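PDB 3NA7: HP0958 from Helicobacter pylori, which is linked to flagellar biogenesis, probably as an export chaperone and post-transcriptional regulator, and combines a kinked antiparallel coiled-coil hairpin with a C4 zinc-ribbon domain. Local coordinates for residues N73-I76 and A77-K81; L58-Q61 and V62-E66; E89-L92 and R93-N96; E112-N115 and L116-I120; E24-I27 and R28-K32. All coordinates share one frame; numbering follows the deposited sequence.

Contact 1. Residues N73-I76 and A77-K81; sequences NAKI and ASIQK
Lys75 and Ile79, one helical turn apart, make the first of two side-chain packing contacts. The lysine chain turns at chi2 (74°), which carries its CE over the isoleucine: CE stands 3.8 Å from Ile79 CG1 and 3.9 Å from Ile79 CD1. The aliphatic part of Lys75 therefore does the packing, while the ammonium group lies beyond it. In the second contact Ile76 and Gln80 run side by side in the same direction. Methyl CG2 of Ile76 sits over the face of the Gln80 amide, 3.4 Å from NE2. That nitrogen is hydrogen-bonded to Glu99 on the partner helix, which fixes the end of the glutamine.

Both pairs belong to the outgoing arm, helix 24-85, of the antiparallel coiled-coil hairpin. Ile76 also touches Ala102, and Ile79 touches Glu98 and Glu99, all on the returning helix 91-171.

Backbone hydrogen bonds of the i to i+4 kind run beneath these side chains. Ala77 N reaches Asn73 O at 2.9 Å with an almost straight N-H (175°), and Ser78 N reaches Ala74 O at 2.9 Å. Ile79 N binds Lys75 O at 2.8 Å, and Ile76 O receives Gln80 N at 2.9 Å.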
loop_
_atom_site.group_PDB
_atom_site.type_symbol
_atom_site.label_atom_id
_atom_site.label_comp_id
_atom_site.label_asym_id
_atom_site.label_seq_id
_atom_site.Cartn_x
_atom_site.Cartn_y
_atom_site.Cartn_z
ATOM N N ASN A 73 47.307 20.594 4.746
ATOM C CA ASN A 73 48.222 21.173 3.762
ATOM C C ASN A 73 48.887 22.446 4.276
ATOM O O ASN A 73 50.075 22.667 4.012
ATOM C CB ASN A 73 47.502 21.433 2.423
ATOM C CG ASN A 73 47.130 20.135 1.687
ATOM O OD1 ASN A 73 46.270 20.125 0.791
ATOM N ND2 ASN A 73 47.772 19.045 2.063
ATOM N N ALA A 74 48.141 23.263 5.023
ATOM C CA ALA A 74 48.729 24.435 5.701
ATOM C C ALA A 74 49.778 23.995 6.719
ATOM O O ALA A 74 50.825 24.637 6.866
ATOM C CB ALA A 74 47.656 25.272 6.386
ATOM N N LYS A 75 49.509 22.893 7.415
ATOM C CA LYS A 75 50.489 22.352 8.363
ATOM C C LYS A 75 51.746 21.863 7.627
ATOM O O LYS A 75 52.884 22.154 8.020
ATOM C CB LYS A 75 49.856 21.253 9.216
ATOM C CG LYS A 75 50.779 20.619 10.238
ATOM C CD LYS A 75 51.045 21.528 11.427
ATOM C CE LYS A 75 52.332 21.117 12.128
ATOM N NZ LYS A 75 52.921 22.255 12.908
ATOM N N ILE A 76 51.547 21.156 6.520
ATOM C CA ILE A 76 52.687 20.749 5.688
ATOM C C ILE A 76 53.544 21.966 5.313
ATOM O O ILE A 76 54.740 22.001 5.631
ATOM C CB ILE A 76 52.240 19.919 4.469
ATOM C CG1 ILE A 76 51.595 18.599 4.956
ATOM C CG2 ILE A 76 53.432 19.619 3.572
ATOM C CD1 ILE A 76 50.861 17.754 3.882
ATOM N N ALA A 77 52.920 22.963 4.676
ATOM C CA ALA A 77 53.563 24.242 4.354
ATOM C C ALA A 77 54.327 24.829 5.550
ATOM O O ALA A 77 55.495 25.233 5.440
ATOM C CB ALA A 77 52.527 25.236 3.839
ATOM N N SER A 78 53.672 24.862 6.704
ATOM C CA SER A 78 54.316 25.395 7.895
ATOM C C SER A 78 55.535 24.569 8.350
ATOM O O SER A 78 56.504 25.124 8.856
ATOM C CB SER A 78 53.317 25.533 9.030
ATOM O OG SER A 78 54.022 25.662 10.250
ATOM N N ILE A 79 55.474 23.247 8.186
ATOM C CA ILE A 79 56.601 22.382 8.544
ATOM C C ILE A 79 57.773 22.595 7.602
ATOM O O ILE A 79 58.917 22.627 8.036
ATOM C CB ILE A 79 56.220 20.878 8.554
ATOM C CG1 ILE A 79 55.246 20.582 9.692
ATOM C CG2 ILE A 79 57.483 19.998 8.687
ATOM C CD1 ILE A 79 54.563 19.230 9.593
ATOM N N GLN A 80 57.481 22.724 6.318
ATOM C CA GLN A 80 58.495 22.919 5.291
ATOM C C GLN A 80 59.197 24.256 5.465
ATOM O O GLN A 80 60.425 24.341 5.333
ATOM C CB GLN A 80 57.876 22.808 3.899
ATOM C CG GLN A 80 57.419 21.386 3.607
ATOM C CD GLN A 80 56.714 21.213 2.291
ATOM O OE1 GLN A 80 56.405 22.175 1.586
ATOM N NE2 GLN A 80 56.445 19.968 1.949
ATOM N N LYS A 81 58.421 25.293 5.775
ATOM C CA LYS A 81 58.999 26.606 6.028
ATOM C C LYS A 81 60.004 26.504 7.171
ATOM O O LYS A 81 61.110 27.023 7.066
ATOM C CB LYS A 81 57.911 27.645 6.330
ATOM C CG LYS A 81 58.406 29.099 6.349
ATOM C CD LYS A 81 57.217 30.073 6.302
ATOM C CE LYS A 81 57.641 31.522 6.479
ATOM N NZ LYS A 81 58.387 31.727 7.756
#

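Contact 2. Residues L58-Q61 and V62-E66; sequences LKLQ and VSKNE
Asn65 gives two hydrogen bonds to a single acceptor, the carbonyl oxygen of Gln61 one turn earlier. Its backbone N meets Gln61 O at 2.9 Å in the ordinary helical manner. Its amide nitrogen adds a second bond, ND2 to Gln61 O at 2.8 Å, with the N-H directed well at the oxygen (161°). The two donors approach differently: ND2 comes from above the carbonyl plane, 56° out of it, yet the oxygen stays close to the plane of the asparagine's own amide. With CG beside its backbone N (chi1 -79°), the side chain folds back along the helix toward that oxygen, and the bond holds the amide against rotation.

The Val62 N to Leu58 O and Lys64 N to Leu60 O bonds, both 2.9 Å, are ordinary; Ser63 N to Lys59 O, at 3.1 Å, is longer and more bent.

Side-chain packing is looser: Leu60 CD1 touches Lys64 CE at 4.0 Å, and Lys64 NZ passes the leucine's branch point, CG. Leu60, Ser63 and Lys64 are exposed, while Val62 and Asn65 both touch Leu116 of helix 91-171, a division between packed and exposed faces characteristic of one arm of an antiparallel coiled-coil hairpin.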
loop_
_atom_site.group_PDB
_atom_site.type_symbol
_atom_site.label_atom_id
_atom_site.label_comp_id
_atom_site.label_asym_id
_atom_site.label_seq_id
_atom_site.Cartn_x
_atom_site.Cartn_y
_atom_site.Cartn_z
ATOM N N LEU A 58 26.233 13.420 2.035
ATOM C CA LEU A 58 27.559 13.051 1.567
ATOM C C LEU A 58 28.370 14.254 1.107
ATOM O O LEU A 58 29.584 14.310 1.300
ATOM C CB LEU A 58 27.471 12.027 0.456
ATOM C CG LEU A 58 27.030 10.614 0.806
ATOM C CD1 LEU A 58 26.720 9.883 -0.493
ATOM C CD2 LEU A 58 28.110 9.862 1.594
ATOM N N LYS A 59 27.702 15.214 0.486
ATOM C CA LYS A 59 28.371 16.399 -0.010
ATOM C C LYS A 59 28.858 17.262 1.147
ATOM O O LYS A 59 29.873 17.946 1.013
ATOM C CB LYS A 59 27.452 17.202 -0.939
ATOM C CG LYS A 59 27.366 16.621 -2.352
ATOM C CD LYS A 59 26.253 17.285 -3.156
ATOM C CE LYS A 59 26.044 16.563 -4.475
ATOM N NZ LYS A 59 25.273 17.433 -5.378
ATOM N N LEU A 60 28.118 17.224 2.263
ATOM C CA LEU A 60 28.539 17.850 3.519
ATOM C C LEU A 60 29.821 17.208 4.064
ATOM O O LEU A 60 30.721 17.913 4.503
ATOM C CB LEU A 60 27.405 17.811 4.553
ATOM C CG LEU A 60 27.566 18.415 5.961
ATOM C CD1 LEU A 60 28.119 19.852 5.963
ATOM C CD2 LEU A 60 26.234 18.353 6.717
ATOM N N GLN A 61 29.912 15.883 4.002
ATOM C CA GLN A 61 31.130 15.172 4.389
ATOM C C GLN A 61 32.300 15.511 3.493
ATOM O O GLN A 61 33.398 15.740 3.983
ATOM C CB GLN A 61 30.922 13.667 4.357
ATOM C CG GLN A 61 30.006 13.139 5.417
ATOM C CD GLN A 61 30.089 11.637 5.514
ATOM O OE1 GLN A 61 29.141 10.922 5.177
ATOM N NE2 GLN A 61 31.238 11.141 5.969
ATOM N N VAL A 62 32.082 15.513 2.179
ATOM C CA VAL A 62 33.106 15.981 1.237
ATOM C C VAL A 62 33.673 17.345 1.681
ATOM O O VAL A 62 34.876 17.551 1.674
ATOM C CB VAL A 62 32.586 16.046 -0.227
ATOM C CG1 VAL A 62 33.565 16.816 -1.142
ATOM C CG2 VAL A 62 32.322 14.611 -0.779
ATOM N N SER A 63 32.794 18.242 2.103
ATOM C CA SER A 63 33.169 19.601 2.454
ATOM C C SER A 63 33.931 19.658 3.777
ATOM O O SER A 63 34.877 20.441 3.922
ATOM C CB SER A 63 31.926 20.476 2.518
ATOM O OG SER A 63 32.298 21.820 2.719
ATOM N N LYS A 64 33.518 18.820 4.727
ATOM C CA LYS A 64 34.182 18.706 6.027
ATOM C C LYS A 64 35.582 18.138 5.873
ATOM O O LYS A 64 36.545 18.699 6.403
ATOM C CB LYS A 64 33.343 17.883 7.009
ATOM C CG LYS A 64 32.228 18.691 7.664
ATOM C CD LYS A 64 31.260 17.829 8.483
ATOM C CE LYS A 64 30.239 18.702 9.210
ATOM N NZ LYS A 64 29.044 17.953 9.699
ATOM N N ASN A 65 35.693 17.053 5.118
ATOM C CA ASN A 65 36.984 16.494 4.746
ATOM C C ASN A 65 37.881 17.483 3.997
ATOM O O ASN A 65 39.110 17.415 4.109
ATOM C CB ASN A 65 36.803 15.233 3.889
ATOM C CG ASN A 65 36.452 14.003 4.714
ATOM O OD1 ASN A 65 37.335 13.317 5.240
ATOM N ND2 ASN A 65 35.168 13.706 4.813
ATOM N N GLU A 66 37.275 18.378 3.221
ATOM C CA GLU A 66 38.030 19.342 2.401
ATOM C C GLU A 66 38.668 20.441 3.244
ATOM O O GLU A 66 39.749 20.956 2.911
ATOM C CB GLU A 66 37.149 19.950 1.289
ATOM C CG GLU A 66 36.788 18.921 0.212
ATOM C CD GLU A 66 36.482 19.501 -1.170
ATOM O OE1 GLU A 66 35.573 20.365 -1.282
ATOM O OE2 GLU A 66 37.142 19.053 -2.150
#

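Contact 3. Residues E89-L92 and R93-N96; sequences EREL and RSLN
Near the start of helix 91-171, where the chain has come round the end of the coiled-coil hairpin, Glu91 and Leu95 are joined by a backbone hydrogen bond. Leu95 N points almost straight at Glu91 O. The modelled separation of 2.5 Å is very short, however, so its exact length is doubtful, and the closeness of Leu95 CG to Glu91 O is equally doubtful. The next bond, Asn96 N to Leu92 O at 3.2 Å, is weak and bent, consistent with a helix that is not yet regular.

Among the side chains, Glu91 turns on itself at chi2 (-47°), and this fold brings OE1 beside Ser94, 3.6 Å from its CB and 3.8 Å from its OG. On the inner side of the hairpin, Leu92 and Leu95 both touch Met83 of helix 24-85, and Leu95 and Glu91 also meet Ile86 in the connecting loop. Leu92, Leu95, Met83 and Ile86 thereby bring both arms and the loop together at this end of the coiled coil.

Glu89 OE2 stands 5.0 Å from Arg93 NE, opposite charges near each other without contact, and that oxygen is covered with no polar partner in the model. Asn96 places ND2 3.5 Å from Leu92 O, and its side chain lies about 3 Å from a bound magnesium ion.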
loop_
_atom_site.group_PDB
_atom_site.type_symbol
_atom_site.label_atom_id
_atom_site.label_comp_id
_atom_site.label_asym_id
_atom_site.label_seq_id
_atom_site.Cartn_x
_atom_site.Cartn_y
_atom_site.Cartn_z
ATOM N N GLU A 89 70.618 20.819 12.881
ATOM C CA GLU A 89 70.461 19.653 11.999
ATOM C C GLU A 89 70.229 18.438 12.887
ATOM O O GLU A 89 70.446 17.281 12.499
ATOM C CB GLU A 89 71.646 19.444 11.048
ATOM C CG GLU A 89 71.246 18.956 9.651
ATOM C CD GLU A 89 71.022 17.447 9.564
ATOM O OE1 GLU A 89 71.824 16.783 8.870
ATOM O OE2 GLU A 89 70.056 16.922 10.178
ATOM N N ARG A 90 69.784 18.719 14.103
ATOM C CA ARG A 90 69.053 17.719 14.859
ATOM C C ARG A 90 67.748 17.493 14.075
ATOM O O ARG A 90 67.395 16.355 13.720
ATOM C CB ARG A 90 68.744 18.221 16.280
ATOM C CG ARG A 90 69.876 19.001 16.984
ATOM C CD ARG A 90 70.888 18.074 17.658
ATOM N NE ARG A 90 72.127 18.761 18.023
ATOM C CZ ARG A 90 72.271 19.574 19.073
ATOM N NH1 ARG A 90 71.245 19.824 19.886
ATOM N NH2 ARG A 90 73.452 20.148 19.304
ATOM N N GLU A 91 67.097 18.608 13.738
ATOM C CA GLU A 91 65.668 18.634 13.409
ATOM C C GLU A 91 65.274 18.397 11.955
ATOM O O GLU A 91 64.139 18.015 11.685
ATOM C CB GLU A 91 64.999 19.889 14.002
ATOM C CG GLU A 91 65.525 20.282 15.411
ATOM C CD GLU A 91 65.633 19.109 16.438
ATOM O OE1 GLU A 91 65.209 17.948 16.161
ATOM O OE2 GLU A 91 66.169 19.369 17.550
ATOM N N LEU A 92 66.197 18.595 11.021
ATOM C CA LEU A 92 65.938 18.199 9.632
ATOM C C LEU A 92 65.400 16.758 9.433
ATOM O O LEU A 92 64.454 16.554 8.652
ATOM C CB LEU A 92 67.154 18.429 8.744
ATOM C CG LEU A 92 66.962 19.654 7.864
ATOM C CD1 LEU A 92 67.955 19.673 6.701
ATOM C CD2 LEU A 92 65.514 19.695 7.368
ATOM N N ARG A 93 65.993 15.775 10.114
ATOM C CA ARG A 93 65.477 14.403 10.070
ATOM C C ARG A 93 64.143 14.321 10.824
ATOM O O ARG A 93 63.219 13.637 10.383
ATOM C CB ARG A 93 66.488 13.399 10.637
ATOM C CG ARG A 93 67.774 13.251 9.821
ATOM C CD ARG A 93 68.477 11.902 10.088
ATOM N NE ARG A 93 69.662 12.006 10.945
ATOM C CZ ARG A 93 69.653 12.040 12.279
ATOM N NH1 ARG A 93 68.514 11.993 12.959
ATOM N NH2 ARG A 93 70.796 12.132 12.943
ATOM N N SER A 94 64.060 15.039 11.948
ATOM C CA SER A 94 62.870 15.108 12.795
ATOM C C SER A 94 61.673 15.714 12.054
ATOM O O SER A 94 60.575 15.136 12.037
ATOM C CB SER A 94 63.197 15.920 14.053
ATOM O OG SER A 94 62.023 16.392 14.686
ATOM N N LEU A 95 61.894 16.865 11.422
ATOM C CA LEU A 95 60.846 17.538 10.676
ATOM C C LEU A 95 60.444 16.765 9.435
ATOM O O LEU A 95 59.307 16.910 8.985
ATOM C CB LEU A 95 61.251 18.969 10.293
ATOM C CG LEU A 95 61.367 19.999 11.420
ATOM C CD1 LEU A 95 62.122 21.233 10.947
ATOM C CD2 LEU A 95 60.007 20.380 11.961
ATOM N N ASN A 96 61.357 15.963 8.879
ATOM C CA ASN A 96 61.039 15.185 7.669
ATOM C C ASN A 96 59.963 14.163 8.031
ATOM O O ASN A 96 59.112 13.829 7.214
ATOM C CB ASN A 96 62.275 14.476 7.095
ATOM C CG ASN A 96 62.525 14.806 5.611
ATOM O OD1 ASN A 96 61.952 14.198 4.699
ATOM N ND2 ASN A 96 63.422 15.778 5.373
#

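Contact 4. Residues E112-N115 and L116-I120; sequences EIEN and LQNEI
Glu112 slants across the branched end of Leu116, touching it with OE1, which lies 3.8 Å from Leu116 CG, and with Glu112 CG 4.0 Å from Leu116 CD1. The chain of the acid bends at chi2 (70°), which carries OE1 forward toward the next turn, where it meets methyl and methine groups. Leu116 also covers the carbonyl of the same residue: its CG is 3.3 Å from Glu112 O, the oxygen that accepts the backbone N of Leu116.

A second pair, Ile113 and Gln117, lies side by side and points the same way. Here the methyl CG2 of Ile113 sits 3.9 Å from both OE1 and NE2 of Gln117, so that one face of the glutamine amide rests on that methyl. Both pairs lie on the returning arm of the antiparallel coiled-coil hairpin, helix 91-171. Ile113 and Leu116 are buried and touch the opposing helix 24-85 through Asn65, with Val62 added for Leu116, while Gln117 is exposed.

Farther round the helix, the amide of Asn118 lies face-on to the carbonyl oxygen of Glu114, its CG 3.4 Å from Glu114 O. The backbone N of Asn118 is hydrogen-bonded to that oxygen. Backbone bonds continue in step on both sides of this one: Gln117 N reaches Ile113 O at 2.9 Å with the N-H nearly straight (174°), and Glu119 N reaches Asn115 O at 3.1 Å.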
loop_
_atom_site.group_PDB
_atom_site.type_symbol
_atom_site.label_atom_id
_atom_site.label_comp_id
_atom_site.label_asym_id
_atom_site.label_seq_id
_atom_site.Cartn_x
_atom_site.Cartn_y
_atom_site.Cartn_z
ATOM N N GLU A 112 39.444 9.591 1.103
ATOM C CA GLU A 112 38.096 9.645 1.651
ATOM C C GLU A 112 37.182 10.526 0.777
ATOM O O GLU A 112 36.075 10.137 0.458
ATOM C CB GLU A 112 38.103 10.112 3.133
ATOM C CG GLU A 112 36.709 10.405 3.760
ATOM C CD GLU A 112 35.868 9.156 3.976
ATOM O OE1 GLU A 112 34.674 9.257 4.348
ATOM O OE2 GLU A 112 36.396 8.052 3.781
ATOM N N ILE A 113 37.668 11.689 0.379
ATOM C CA ILE A 113 36.923 12.556 -0.529
ATOM C C ILE A 113 36.623 11.873 -1.864
ATOM O O ILE A 113 35.485 11.925 -2.336
ATOM C CB ILE A 113 37.654 13.880 -0.772
ATOM C CG1 ILE A 113 37.806 14.627 0.552
ATOM C CG2 ILE A 113 36.912 14.735 -1.866
ATOM C CD1 ILE A 113 38.799 15.814 0.491
ATOM N N GLU A 114 37.626 11.232 -2.464
ATOM C CA GLU A 114 37.401 10.502 -3.703
ATOM C C GLU A 114 36.354 9.393 -3.523
ATOM O O GLU A 114 35.527 9.163 -4.414
ATOM C CB GLU A 114 38.707 9.927 -4.233
ATOM C CG GLU A 114 38.635 9.301 -5.629
ATOM C CD GLU A 114 40.000 8.839 -6.129
ATOM O OE1 GLU A 114 40.993 9.581 -5.916
ATOM O OE2 GLU A 114 40.077 7.741 -6.741
ATOM N N ASN A 115 36.386 8.713 -2.374
ATOM C CA ASN A 115 35.406 7.664 -2.070
ATOM C C ASN A 115 33.979 8.194 -1.959
ATOM O O ASN A 115 33.033 7.561 -2.454
ATOM C CB ASN A 115 35.779 6.906 -0.789
ATOM C CG ASN A 115 36.789 5.800 -1.035
ATOM O OD1 ASN A 115 36.919 5.298 -2.157
ATOM N ND2 ASN A 115 37.510 5.405 0.025
ATOM N N LEU A 116 33.834 9.335 -1.283
ATOM C CA LEU A 116 32.533 9.951 -1.103
ATOM C C LEU A 116 31.983 10.397 -2.462
ATOM O O LEU A 116 30.830 10.124 -2.788
ATOM C CB LEU A 116 32.610 11.138 -0.128
ATOM C CG LEU A 116 32.952 10.860 1.343
ATOM C CD1 LEU A 116 33.536 12.086 2.052
ATOM C CD2 LEU A 116 31.757 10.277 2.106
ATOM N N GLN A 117 32.820 11.080 -3.245
ATOM C CA GLN A 117 32.456 11.499 -4.587
ATOM C C GLN A 117 32.016 10.320 -5.454
ATOM O O GLN A 117 31.050 10.451 -6.203
ATOM C CB GLN A 117 33.569 12.318 -5.239
ATOM C CG GLN A 117 33.370 13.788 -4.944
ATOM C CD GLN A 117 34.613 14.623 -5.067
ATOM O OE1 GLN A 117 35.656 14.149 -5.514
ATOM N NE2 GLN A 117 34.505 15.896 -4.681
ATOM N N ASN A 118 32.691 9.177 -5.329
ATOM C CA ASN A 118 32.254 7.961 -6.021
ATOM C C ASN A 118 30.867 7.489 -5.599
ATOM O O ASN A 118 30.090 7.068 -6.440
ATOM C CB ASN A 118 33.268 6.811 -5.917
ATOM C CG ASN A 118 34.486 7.015 -6.822
ATOM O OD1 ASN A 118 34.461 7.849 -7.729
ATOM N ND2 ASN A 118 35.563 6.248 -6.576
ATOM N N GLU A 119 30.558 7.567 -4.305
ATOM C CA GLU A 119 29.252 7.143 -3.799
ATOM C C GLU A 119 28.179 8.112 -4.327
ATOM O O GLU A 119 27.124 7.678 -4.769
ATOM C CB GLU A 119 29.268 7.114 -2.268
ATOM C CG GLU A 119 28.189 6.285 -1.600
ATOM C CD GLU A 119 28.396 6.139 -0.082
ATOM O OE1 GLU A 119 27.403 5.828 0.621
ATOM O OE2 GLU A 119 29.541 6.328 0.414
ATOM N N ILE A 120 28.481 9.410 -4.299
ATOM C CA ILE A 120 27.596 10.435 -4.819
ATOM C C ILE A 120 27.230 10.124 -6.279
ATOM O O ILE A 120 26.042 10.066 -6.630
ATOM C CB ILE A 120 28.237 11.822 -4.709
ATOM C CG1 ILE A 120 28.242 12.305 -3.265
ATOM C CG2 ILE A 120 27.513 12.874 -5.611
ATOM C CD1 ILE A 120 29.256 13.439 -3.014
#

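Contact 5. Residues E24-I27 and R28-K32; sequences EPLI and REKRK
Arg28 bends back over Pro25, one turn earlier. Its chain folds at both chi2 (-112°) and chi3 (-55°), which brings NH2 to 3.8 Å from Pro25 CB and sets Pro25 O over one face of the guanidinium. The other terminal nitrogen forms a salt bridge with the next residue, NH1 to Glu29 OE2 at 2.8 Å, so NH2 rests by the proline's CB while NH1 is bound to the carboxylate. The backbone N of Arg28 gives a rather long but straight bond to Glu24 O, 3.2 Å.

Glu29 follows, its backbone N bound to Pro25 O at 2.8 Å. Its chain bends at chi2 as well, and this turn swings the carboxylate to the arginine. Helix 24-85, the outgoing arm of the kinked antiparallel coiled-coil hairpin, begins at this place. A proline, which lacks an N-H, is tolerated in the first turn because N-H groups there have no carbonyl a turn earlier within the helix to bind. Glu24, at the very start, is hydrogen-bonded through its side chain to Gln159 on helix 91-171.

Lys30 comes next, with its backbone N on Leu26 O at 2.9 Å. Its CG presses against the same oxygen at 3.1 Å; the chain bends at chi2, and the side chain touches Ile155 of helix 91-171.

Arg31 repeats the pattern one residue on: backbone N to Ile27 O at 3.0 Å, with its CG close to that oxygen too. Its guanidinium is engaged by a salt bridge to Asp35, while the buried Ile27 packs on Val152 and Ile155 of helix 91-171.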
loop_
_atom_site.group_PDB
_atom_site.type_symbol
_atom_site.label_atom_id
_atom_site.label_comp_id
_atom_site.label_asym_id
_atom_site.label_seq_id
_atom_site.Cartn_x
_atom_site.Cartn_y
_atom_site.Cartn_z
ATOM N N GLU A 24 -17.384 -4.700 -6.810
ATOM C CA GLU A 24 -16.314 -3.822 -6.314
ATOM C C GLU A 24 -14.911 -4.378 -6.571
ATOM O O GLU A 24 -14.028 -3.632 -6.998
ATOM C CB GLU A 24 -16.503 -3.502 -4.841
ATOM C CG GLU A 24 -17.649 -2.517 -4.568
ATOM C CD GLU A 24 -17.564 -1.255 -5.423
ATOM O OE1 GLU A 24 -16.456 -0.649 -5.516
ATOM O OE2 GLU A 24 -18.614 -0.892 -6.008
ATOM N N PRO A 25 -14.687 -5.674 -6.259
ATOM C CA PRO A 25 -13.438 -6.326 -6.683
ATOM C C PRO A 25 -13.219 -6.238 -8.205
ATOM O O PRO A 25 -12.068 -6.190 -8.648
ATOM C CB PRO A 25 -13.617 -7.795 -6.259
ATOM C CG PRO A 25 -14.707 -7.813 -5.264
ATOM C CD PRO A 25 -15.402 -6.467 -5.236
ATOM N N LEU A 26 -14.308 -6.220 -8.979
ATOM C CA LEU A 26 -14.197 -6.179 -10.451
ATOM C C LEU A 26 -13.583 -4.860 -10.902
ATOM O O LEU A 26 -12.695 -4.847 -11.772
ATOM C CB LEU A 26 -15.549 -6.410 -11.146
ATOM C CG LEU A 26 -15.499 -6.647 -12.669
ATOM C CD1 LEU A 26 -14.600 -7.816 -13.081
ATOM C CD2 LEU A 26 -16.901 -6.817 -13.289
ATOM N N ILE A 27 -14.038 -3.760 -10.303
ATOM C CA ILE A 27 -13.478 -2.452 -10.630
ATOM C C ILE A 27 -11.994 -2.418 -10.289
ATOM O O ILE A 27 -11.155 -1.996 -11.108
ATOM C CB ILE A 27 -14.166 -1.314 -9.889
ATOM C CG1 ILE A 27 -15.648 -1.255 -10.283
ATOM C CG2 ILE A 27 -13.421 0.003 -10.173
ATOM C CD1 ILE A 27 -16.414 -0.074 -9.683
ATOM N N ARG A 28 -11.684 -2.889 -9.081
ATOM C CA ARG A 28 -10.305 -3.012 -8.634
ATOM C C ARG A 28 -9.466 -3.854 -9.619
ATOM O O ARG A 28 -8.364 -3.433 -9.989
ATOM C CB ARG A 28 -10.262 -3.577 -7.212
ATOM C CG ARG A 28 -8.862 -3.632 -6.592
ATOM C CD ARG A 28 -8.366 -5.072 -6.397
ATOM N NE ARG A 28 -9.316 -5.872 -5.615
ATOM C CZ ARG A 28 -9.196 -7.177 -5.371
ATOM N NH1 ARG A 28 -8.146 -7.857 -5.835
ATOM N NH2 ARG A 28 -10.129 -7.802 -4.653
ATOM N N GLU A 29 -9.982 -5.011 -10.058
ATOM C CA GLU A 29 -9.243 -5.871 -11.003
ATOM C C GLU A 29 -8.974 -5.129 -12.304
ATOM O O GLU A 29 -7.877 -5.188 -12.814
ATOM C CB GLU A 29 -9.964 -7.202 -11.315
ATOM C CG GLU A 29 -9.850 -8.343 -10.282
ATOM C CD GLU A 29 -8.437 -8.599 -9.756
ATOM O OE1 GLU A 29 -7.481 -8.748 -10.543
ATOM O OE2 GLU A 29 -8.294 -8.667 -8.526
ATOM N N LYS A 30 -9.979 -4.425 -12.820
ATOM C CA LYS A 30 -9.858 -3.649 -14.042
ATOM C C LYS A 30 -8.752 -2.585 -13.965
ATOM O O LYS A 30 -8.050 -2.370 -14.938
ATOM C CB LYS A 30 -11.184 -2.978 -14.382
ATOM C CG LYS A 30 -12.339 -3.927 -14.709
ATOM C CD LYS A 30 -12.182 -4.559 -16.043
ATOM C CE LYS A 30 -13.444 -5.295 -16.472
ATOM N NZ LYS A 30 -13.083 -6.061 -17.687
ATOM N N ARG A 31 -8.618 -1.960 -12.792
ATOM C CA ARG A 31 -7.620 -0.917 -12.502
ATOM C C ARG A 31 -6.229 -1.441 -12.124
ATOM O O ARG A 31 -5.285 -0.671 -12.053
ATOM C CB ARG A 31 -8.123 0.009 -11.381
ATOM C CG ARG A 31 -9.421 0.783 -11.704
ATOM C CD ARG A 31 -9.590 2.021 -10.831
ATOM N NE ARG A 31 -8.347 2.805 -10.857
ATOM C CZ ARG A 31 -8.116 3.864 -11.633
ATOM N NH1 ARG A 31 -9.057 4.333 -12.457
ATOM N NH2 ARG A 31 -6.937 4.458 -11.586
ATOM N N LYS A 32 -6.098 -2.736 -11.875
ATOM C CA LYS A 32 -4.864 -3.250 -11.242
ATOM C C LYS A 32 -3.557 -2.840 -11.952
ATOM O O LYS A 32 -2.624 -2.402 -11.314
ATOM C CB LYS A 32 -4.919 -4.777 -11.026
ATOM C CG LYS A 32 -3.618 -5.371 -10.386
ATOM C CD LYS A 32 -3.644 -6.910 -10.344
ATOM C CE LYS A 32 -2.261 -7.508 -9.967
ATOM N NZ LYS A 32 -2.327 -9.019 -9.898
#

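The contacts sample both arms of one hairpin. Contacts 5, 2 and 1 follow one another along helix 24-85, with centres about 50 Å apart from 5 to 2 and about 22 Å from 2 to 1. Contacts 3 and 4 lie on helix 91-171, which returns alongside. Contacts 2 and 4 face each other, centres about 9 Å apart: Val62 CG2 meets Leu116 CB at 3.5 Å, and Asn65 CB meets Ile113 CG1 at 3.5 Å. Near the turn, contacts 1 and 3 touch where Ile79 CG2 lies 3.6 Å from Leu95 O; the magnesium ion is about 3 Å from the Asn96 side chain but about 7 Å from that of Gln80. No segment supplies the four-cysteine zinc site.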